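Local coordinates for protein type III secretion system effector HopBA1 (Pseudomonas syringae pv. aptata, PDB 5T09) that acts as a virulence factor that is recognised by the Arabidopsis disease resistance protein RBA1, enhances RBA1 self-association and thereby triggers plant cell death, at residues Gly35-Leu40 and Thr66-Lys71; Lys58-Lys63 and Ile211-Thr216; Gly219-Asn224 and Ile232-Glu237. One frame throughout, in Å; residues are numbered along the deposited sequence.

Contact 1: Gly35-Leu40 and Thr66-Lys71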
loop_
_atom_site.group_PDB
_atom_site.type_symbol
_atom_site.label_atom_id
_atom_site.label_comp_id
_atom_site.label_asym_id
_atom_site.label_seq_id
_atom_site.Cartn_x
_atom_site.Cartn_y
_atom_site.Cartn_z
ATOM N N GLY A 35 14.334 4.700 12.575
ATOM C CA GLY A 35 13.672 5.660 11.720
ATOM C C GLY A 35 12.516 5.081 10.927
ATOM O O GLY A 35 12.278 3.871 10.922
ATOM N N PRO A 36 11.763 5.949 10.240
ATOM C CA PRO A 36 10.660 5.459 9.400
ATOM C C PRO A 36 11.147 4.690 8.181
ATOM O O PRO A 36 10.616 3.621 7.862
ATOM C CB PRO A 36 9.926 6.746 8.993
ATOM C CG PRO A 36 10.385 7.787 9.962
ATOM C CD PRO A 36 11.789 7.418 10.304
ATOM N N VAL A 37 12.154 5.226 7.487
ATOM C CA VAL A 37 12.713 4.523 6.334
ATOM C C VAL A 37 13.347 3.210 6.777
ATOM O O VAL A 37 13.123 2.156 6.173
ATOM C CB VAL A 37 13.728 5.418 5.598
ATOM C CG1 VAL A 37 14.376 4.662 4.439
ATOM C CG2 VAL A 37 13.056 6.686 5.089
ATOM N N ASP A 38 14.149 3.257 7.843
ATOM C CA ASP A 38 14.820 2.053 8.321
ATOM C C ASP A 38 13.816 0.971 8.699
ATOM O O ASP A 38 14.060 -0.221 8.473
ATOM C CB ASP A 38 15.712 2.390 9.516
ATOM C CG ASP A 38 16.843 3.333 9.154
ATOM O OD1 ASP A 38 17.277 3.323 7.983
ATOM O OD2 ASP A 38 17.300 4.083 10.042
ATOM N N THR A 39 12.679 1.365 9.276
ATOM C CA THR A 39 11.677 0.382 9.676
ATOM C C THR A 39 11.016 -0.258 8.462
ATOM O O THR A 39 10.835 -1.481 8.418
ATOM C CB THR A 39 10.628 1.038 10.575
ATOM O OG1 THR A 39 11.246 1.480 11.791
ATOM C CG2 THR A 39 9.501 0.062 10.910
ATOM N N LEU A 40 10.645 0.549 7.465
ATOM C CA LEU A 40 9.970 0.007 6.290
ATOM C C LEU A 40 10.888 -0.934 5.519
ATOM O O LEU A 40 10.480 -2.031 5.121
ATOM C CB LEU A 40 9.486 1.146 5.393
ATOM C CG LEU A 40 8.826 0.734 4.077
ATOM C CD1 LEU A 40 7.677 -0.240 4.313
ATOM C CD2 LEU A 40 8.340 1.963 3.327
ATOM N N THR A 66 8.523 7.178 -1.391
ATOM C CA THR A 66 9.483 7.847 -2.268
ATOM C C THR A 66 10.900 7.734 -1.719
ATOM O O THR A 66 11.839 7.389 -2.447
ATOM C CB THR A 66 9.094 9.319 -2.443
ATOM O OG1 THR A 66 7.822 9.410 -3.098
ATOM C CG2 THR A 66 10.138 10.071 -3.271
ATOM N N GLU A 67 11.076 8.025 -0.429
ATOM C CA GLU A 67 12.405 8.025 0.169
ATOM C C GLU A 67 12.958 6.618 0.365
ATOM O O GLU A 67 14.172 6.460 0.519
ATOM C CB GLU A 67 12.371 8.760 1.509
ATOM C CG GLU A 67 11.893 10.202 1.412
ATOM C CD GLU A 67 11.683 10.840 2.772
ATOM O OE1 GLU A 67 12.047 10.212 3.789
ATOM O OE2 GLU A 67 11.149 11.969 2.823
ATOM N N SER A 68 12.100 5.600 0.363
ATOM C CA SER A 68 12.521 4.222 0.579
ATOM C C SER A 68 12.727 3.447 -0.716
ATOM O O SER A 68 13.233 2.322 -0.666
ATOM C CB SER A 68 11.479 3.483 1.433
ATOM O OG SER A 68 11.261 4.140 2.667
ATOM N N ALA A 69 12.352 4.019 -1.863
ATOM C CA ALA A 69 12.280 3.259 -3.106
ATOM C C ALA A 69 13.586 2.526 -3.395
ATOM O O ALA A 69 13.619 1.293 -3.476
ATOM C CB ALA A 69 11.919 4.193 -4.261
ATOM N N ALA A 70 14.675 3.277 -3.559
ATOM C CA ALA A 70 15.950 2.665 -3.924
ATOM C C ALA A 70 16.371 1.617 -2.900
ATOM O O ALA A 70 16.796 0.513 -3.261
ATOM C CB ALA A 70 17.023 3.744 -4.069
ATOM N N LYS A 71 16.260 1.945 -1.611
ATOM C CA LYS A 71 16.652 0.996 -0.574
ATOM C C LYS A 71 15.756 -0.236 -0.584
ATOM O O LYS A 71 16.229 -1.357 -0.357
ATOM C CB LYS A 71 16.620 1.672 0.795
ATOM C CG LYS A 71 17.748 2.667 1.014
ATOM C CD LYS A 71 17.688 3.262 2.405
ATOM C CE LYS A 71 18.721 4.357 2.590
ATOM N NZ LYS A 71 18.598 4.998 3.927
#
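Ser68 OG is the polar atom around which Val37 and Leu40 gather: Val37 CG1 lies 3.6 Å from it and Leu40 CD2 lies 3.7 Å from it. Its hydrogen bond is made inside its own helix, to the backbone O of Leu64 one turn earlier, which satisfies a hydroxyl that would otherwise be costly among methyl groups. The chi1 of -57°, with OG beside the backbone N, turns the oxygen back toward that turn, and its outer side is left to the hydrocarbon of the other helix. Serine suits the place because it is small, and Val37 can come close, the two CA atoms being 5.8 Å apart.

Both methyls of Val37 face Ser68 OG. From there they diverge, CG1 reaching the aliphatic CD of Lys71 at 4.1 Å and CG2 the OE1 of Glu67 at 3.9 Å, and the valine crosses both long chains at about a right angle. Lys71 thus meets the valine with its stem, whereas Glu67 brings up a carboxylate oxygen; both residues are exposed, so that carboxylate can still meet solvent. Asp38 OD1 and Lys71 NZ are 4.6 Å apart, too far for a salt bridge.

Gly35, the N-cap residue, anchors the first turn of helix 36-46: its O accepts from Thr39 N and, at 2.7 Å, from Thr39 OG1, the two donors arriving from opposite faces of the carbonyl plane. The short helix axes approach to 9.6 Å at an angle of 46°, a packing characteristic of neighbouring helices on one face of an alpha/beta sheet, as in this EreA/ChaN-like fold.

Contact 2: Lys58-Lys63 and Ile211-Thr216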
loop_
_atom_site.group_PDB
_atom_site.type_symbol
_atom_site.label_atom_id
_atom_site.label_comp_id
_atom_site.label_asym_id
_atom_site.label_seq_id
_atom_site.Cartn_x
_atom_site.Cartn_y
_atom_site.Cartn_z
ATOM N N LYS A 58 -3.015 11.448 3.391
ATOM C CA LYS A 58 -1.944 11.746 4.333
ATOM C C LYS A 58 -0.611 11.741 3.594
ATOM O O LYS A 58 -0.203 10.711 3.046
ATOM C CB LYS A 58 -1.942 10.737 5.480
ATOM C CG LYS A 58 -3.215 10.747 6.320
ATOM C CD LYS A 58 -3.462 12.099 6.977
ATOM C CE LYS A 58 -4.676 12.048 7.888
ATOM N NZ LYS A 58 -4.946 13.352 8.540
ATOM N N LEU A 59 0.065 12.892 3.592
ATOM C CA LEU A 59 1.279 13.068 2.798
ATOM C C LEU A 59 2.422 12.183 3.283
ATOM O O LEU A 59 3.275 11.783 2.484
ATOM C CB LEU A 59 1.706 14.537 2.837
ATOM C CG LEU A 59 0.680 15.542 2.301
ATOM C CD1 LEU A 59 1.019 16.954 2.745
ATOM C CD2 LEU A 59 0.607 15.468 0.789
ATOM N N PHE A 60 2.466 11.872 4.581
ATOM C CA PHE A 60 3.622 11.172 5.134
ATOM C C PHE A 60 3.865 9.839 4.437
ATOM O O PHE A 60 5.018 9.451 4.214
ATOM C CB PHE A 60 3.434 10.951 6.636
ATOM C CG PHE A 60 4.488 10.080 7.255
ATOM C CD1 PHE A 60 5.677 10.627 7.714
ATOM C CD2 PHE A 60 4.293 8.713 7.376
ATOM C CE1 PHE A 60 6.648 9.830 8.280
ATOM C CE2 PHE A 60 5.262 7.911 7.944
ATOM C CZ PHE A 60 6.441 8.469 8.394
ATOM N N ILE A 61 2.801 9.119 4.095
ATOM C CA ILE A 61 2.914 7.739 3.628
ATOM C C ILE A 61 3.533 7.706 2.235
ATOM O O ILE A 61 4.537 7.006 2.035
ATOM C CB ILE A 61 1.546 7.038 3.681
ATOM C CG1 ILE A 61 1.110 6.901 5.145
ATOM C CG2 ILE A 61 1.607 5.662 3.025
ATOM C CD1 ILE A 61 -0.321 6.469 5.351
ATOM N N PRO A 62 2.994 8.422 1.243
ATOM C CA PRO A 62 3.658 8.429 -0.073
ATOM C C PRO A 62 5.053 9.033 -0.039
ATOM O O PRO A 62 5.924 8.593 -0.798
ATOM C CB PRO A 62 2.701 9.251 -0.950
ATOM C CG PRO A 62 1.861 10.027 0.002
ATOM C CD PRO A 62 1.722 9.162 1.215
ATOM N N LYS A 63 5.295 10.030 0.814
ATOM C CA LYS A 63 6.650 10.556 0.966
ATOM C C LYS A 63 7.596 9.484 1.488
ATOM O O LYS A 63 8.743 9.379 1.036
ATOM C CB LYS A 63 6.651 11.756 1.911
ATOM C CG LYS A 63 6.215 13.065 1.278
ATOM C CD LYS A 63 6.236 14.216 2.287
ATOM C CE LYS A 63 7.633 14.467 2.852
ATOM N NZ LYS A 63 7.668 15.653 3.759
ATOM N N ILE A 211 1.663 -3.154 7.725
ATOM C CA ILE A 211 2.137 -1.938 8.371
ATOM C C ILE A 211 0.975 -0.965 8.499
ATOM O O ILE A 211 0.189 -0.794 7.560
ATOM C CB ILE A 211 3.294 -1.295 7.582
ATOM C CG1 ILE A 211 4.498 -2.240 7.547
ATOM C CG2 ILE A 211 3.671 0.065 8.192
ATOM C CD1 ILE A 211 5.673 -1.733 6.733
ATOM N N SER A 212 0.873 -0.329 9.660
ATOM C CA SER A 212 -0.067 0.751 9.909
ATOM C C SER A 212 0.716 1.988 10.318
ATOM O O SER A 212 1.927 1.933 10.545
ATOM C CB SER A 212 -1.075 0.375 11.003
ATOM O OG SER A 212 -0.426 0.208 12.248
ATOM N N PHE A 213 0.017 3.116 10.423
ATOM C CA PHE A 213 0.668 4.389 10.700
ATOM C C PHE A 213 0.003 5.097 11.869
ATOM O O PHE A 213 -1.227 5.187 11.936
ATOM C CB PHE A 213 0.656 5.279 9.461
ATOM C CG PHE A 213 1.511 4.752 8.356
ATOM C CD1 PHE A 213 2.864 5.037 8.318
ATOM C CD2 PHE A 213 0.971 3.948 7.373
ATOM C CE1 PHE A 213 3.661 4.539 7.308
ATOM C CE2 PHE A 213 1.760 3.448 6.361
ATOM C CZ PHE A 213 3.108 3.743 6.329
ATOM N N ASP A 214 0.832 5.593 12.780
ATOM C CA ASP A 214 0.415 6.446 13.887
ATOM C C ASP A 214 0.893 7.857 13.559
ATOM O O ASP A 214 2.076 8.174 13.714
ATOM C CB ASP A 214 0.994 5.942 15.205
ATOM C CG ASP A 214 0.824 6.931 16.341
ATOM O OD1 ASP A 214 0.004 7.865 16.209
ATOM O OD2 ASP A 214 1.512 6.772 17.369
ATOM N N LEU A 215 -0.028 8.701 13.096
ATOM C CA LEU A 215 0.292 10.068 12.711
ATOM C C LEU A 215 -0.024 11.074 13.813
ATOM O O LEU A 215 -0.209 12.260 13.524
ATOM C CB LEU A 215 -0.456 10.440 11.430
ATOM C CG LEU A 215 -0.277 9.477 10.251
ATOM C CD1 LEU A 215 -1.076 9.946 9.045
ATOM C CD2 LEU A 215 1.190 9.314 9.885
ATOM N N THR A 216 -0.083 10.629 15.067
ATOM C CA THR A 216 -0.356 11.534 16.175
ATOM C C THR A 216 0.873 12.314 16.615
ATOM O O THR A 216 0.733 13.276 17.378
ATOM C CB THR A 216 -0.909 10.761 17.378
ATOM O OG1 THR A 216 0.098 9.883 17.898
ATOM C CG2 THR A 216 -2.138 9.949 16.986
#
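Phe213 and Leu215 meet Phe60, Ile61 and Lys58 where the start of helix 60-74 packs on the end of strand 209-214, a helix-on-sheet contact of the alpha/beta fold.

Ring contacts come first. Ile61 CG1 stands over the centre of the Phe213 ring, 3.6 Å from the centroid, a CH-pi contact only 10° off the ring normal. The chi1 of -66° sets CG1 beside the backbone N, and CD1 extends over the CD2 side of the ring. Ile211 CG2 lies at the opposite face, offset toward the rim. The CD1-CE1 side of Phe213 lies at the edge of the Phe60 ring, Phe213 CD1 being 3.8 Å from Phe60 CE2; the pair is oblique, with centroids 6.0 Å apart and planes at 72°.

The remaining apolar contacts belong to Leu215: CD1 rests 3.6 Å from Lys58 CG, on the aliphatic stem, while CD2 lies 4.0 Å from the Phe60 ring atom CD2. Lysine fits because its stem packs while NZ forms a salt bridge with Asp238.

Polar bonds close the strand end. The bond from Thr216 N, above the carboxylate plane, to Asp214 OD1 makes an Asx turn, and Thr216 OG1 adds a second at 2.6 Å through the syn lone pair.

Contact 3: Gly219-Asn224 and Ile232-Glu237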
loop_
_atom_site.group_PDB
_atom_site.type_symbol
_atom_site.label_atom_id
_atom_site.label_comp_id
_atom_site.label_asym_id
_atom_site.label_seq_id
_atom_site.Cartn_x
_atom_site.Cartn_y
_atom_site.Cartn_z
ATOM N N GLY A 219 3.557 8.691 19.726
ATOM C CA GLY A 219 4.277 7.445 19.852
ATOM C C GLY A 219 5.463 7.352 18.914
ATOM O O GLY A 219 5.782 8.259 18.144
ATOM N N SER A 220 6.137 6.209 19.001
ATOM C CA SER A 220 7.236 5.859 18.118
ATOM C C SER A 220 6.887 4.577 17.379
ATOM O O SER A 220 5.960 3.854 17.755
ATOM C CB SER A 220 8.543 5.675 18.898
ATOM O OG SER A 220 8.833 6.817 19.687
ATOM N N SER A 221 7.632 4.306 16.310
ATOM C CA SER A 221 7.434 3.071 15.567
ATOM C C SER A 221 7.538 1.880 16.509
ATOM O O SER A 221 8.417 1.827 17.371
ATOM C CB SER A 221 8.465 2.958 14.444
ATOM O OG SER A 221 8.399 4.087 13.586
ATOM N N ARG A 222 6.629 0.922 16.347
ATOM C CA ARG A 222 6.479 -0.122 17.351
ATOM C C ARG A 222 5.724 -1.304 16.763
ATOM O O ARG A 222 5.086 -1.203 15.713
ATOM C CB ARG A 222 5.735 0.413 18.576
ATOM C CG ARG A 222 4.322 0.874 18.244
ATOM C CD ARG A 222 3.736 1.759 19.329
ATOM N NE ARG A 222 2.359 2.137 19.017
ATOM C CZ ARG A 222 1.996 3.254 18.389
ATOM N NH1 ARG A 222 0.712 3.486 18.156
ATOM N NH2 ARG A 222 2.903 4.139 17.993
ATOM N N ILE A 223 5.804 -2.433 17.469
ATOM C CA ILE A 223 4.914 -3.552 17.194
ATOM C C ILE A 223 3.520 -3.203 17.693
ATOM O O ILE A 223 3.358 -2.567 18.742
ATOM C CB ILE A 223 5.451 -4.833 17.856
ATOM C CG1 ILE A 223 6.701 -5.314 17.115
ATOM C CG2 ILE A 223 4.385 -5.933 17.877
ATOM C CD1 ILE A 223 7.480 -6.395 17.832
ATOM N N ASN A 224 2.500 -3.606 16.940
ATOM C CA ASN A 224 1.126 -3.273 17.296
ATOM C C ASN A 224 0.616 -4.250 18.347
ATOM O O ASN A 224 0.586 -5.463 18.112
ATOM C CB ASN A 224 0.218 -3.304 16.070
ATOM C CG ASN A 224 -1.229 -3.015 16.419
ATOM O OD1 ASN A 224 -1.522 -2.442 17.470
ATOM N ND2 ASN A 224 -2.144 -3.419 15.547
ATOM N N ILE A 232 3.044 -4.030 12.704
ATOM C CA ILE A 232 3.898 -2.962 13.209
ATOM C C ILE A 232 3.285 -1.622 12.838
ATOM O O ILE A 232 2.618 -1.481 11.807
ATOM C CB ILE A 232 5.350 -3.060 12.679
ATOM C CG1 ILE A 232 5.391 -2.987 11.151
ATOM C CG2 ILE A 232 6.005 -4.344 13.175
ATOM C CD1 ILE A 232 6.787 -2.752 10.601
ATOM N N VAL A 233 3.514 -0.632 13.695
ATOM C CA VAL A 233 3.018 0.723 13.499
ATOM C C VAL A 233 4.219 1.632 13.291
ATOM O O VAL A 233 5.143 1.646 14.114
ATOM C CB VAL A 233 2.175 1.197 14.696
ATOM C CG1 VAL A 233 1.468 2.506 14.358
ATOM C CG2 VAL A 233 1.175 0.127 15.111
ATOM N N ILE A 234 4.210 2.379 12.193
ATOM C CA ILE A 234 5.250 3.355 11.891
ATOM C C ILE A 234 4.758 4.718 12.355
ATOM O O ILE A 234 3.673 5.165 11.960
ATOM C CB ILE A 234 5.593 3.361 10.392
ATOM C CG1 ILE A 234 6.383 2.096 10.037
ATOM C CG2 ILE A 234 6.379 4.626 10.015
ATOM C CD1 ILE A 234 6.749 1.970 8.572
ATOM N N ALA A 235 5.551 5.376 13.195
ATOM C CA ALA A 235 5.207 6.703 13.683
ATOM C C ALA A 235 5.485 7.736 12.601
ATOM O O ALA A 235 6.572 7.755 12.013
ATOM C CB ALA A 235 6.002 7.029 14.946
ATOM N N GLY A 236 4.500 8.587 12.332
ATOM C CA GLY A 236 4.637 9.597 11.300
ATOM C C GLY A 236 4.044 10.934 11.689
ATOM O O GLY A 236 3.646 11.140 12.838
ATOM N N GLU A 237 3.976 11.848 10.728
ATOM C CA GLU A 237 3.475 13.196 10.947
ATOM C C GLU A 237 2.161 13.380 10.204
ATOM O O GLU A 237 2.019 12.941 9.057
ATOM C CB GLU A 237 4.480 14.242 10.462
ATOM C CG GLU A 237 5.916 14.018 10.915
ATOM C CD GLU A 237 6.923 14.564 9.921
ATOM O OE1 GLU A 237 7.009 14.015 8.801
ATOM O OE2 GLU A 237 7.616 15.548 10.252
#
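Over one face of the Arg222 guanidinium lies Val233 CG1, 3.9 Å above the plane and offset toward the rim, while Ser220 O sits at the edge, in the plane of the group. Arg222 NH2 gives Ser220 O a 3.1 Å hydrogen bond and also forms a salt bridge with Asp214 OD2, on the strand beyond Val233. With chi1 at 62°, CG stands between the backbone N and the carbonyl carbon, and the extended chain then runs side by side with Val233 as far as the guanidinium. Arginine suits the position because its stem packs on valine while its end spans to the carboxylate. Asn224 takes the other branch: its CB lies 3.7 Å from Val233 CG2, and its ND2 is bonded to Ser230 O.

The backbones pair antiparallel. Arg222 and Val233 form the hydrogen-bonded pair, with Arg222 N to Val233 O at 2.8 Å and Val233 N to Arg222 O at 2.6 Å, the latter nearly straight at 172°. Ile223 and Ile232 make the adjacent non-hydrogen-bonded pair, their side chains on the opposite face from Arg222 and Val233.

Past the paired residues a side chain takes over: Ser221 OG accepts from Ala235 N at 3.2 Å. Serine is apt, being short enough to substitute for a backbone carbonyl. The small Ala235 lets its CB come within 3.4 Å of Gly219 O.

The chemistry implies a hairpin pinned at one end by a serine hydroxyl and tied across Val233 to the neighbouring strand by a charge pair; because NH2 is shared between Ser220 O and Asp214 OD2, the guanidinium is fixed in its rotation.

Along the chain the segments run 35-40, 58-63, 66-71, 211-216, 219-224 and 232-237, so contacts 1 and 2 alternate while contact 3 follows both. Contacts 1 and 2 share helix 60-74, their centres about 12 Å apart. Contacts 2 and 3 have centres about 9 Å apart and meet in the sheet, where strands 209-214 and 232-235 are neighbours and Ser212 O probably bonds Ile234 N. Contact 1 lies about 14 Å, centre to centre, from contact 3, and Thr39 bridges them by packing on Ile232 and Ile234. The helices before and after strand 49-54 in the chain thus pack side by side on one face of the sheet, beside its C-terminal antiparallel hairpin.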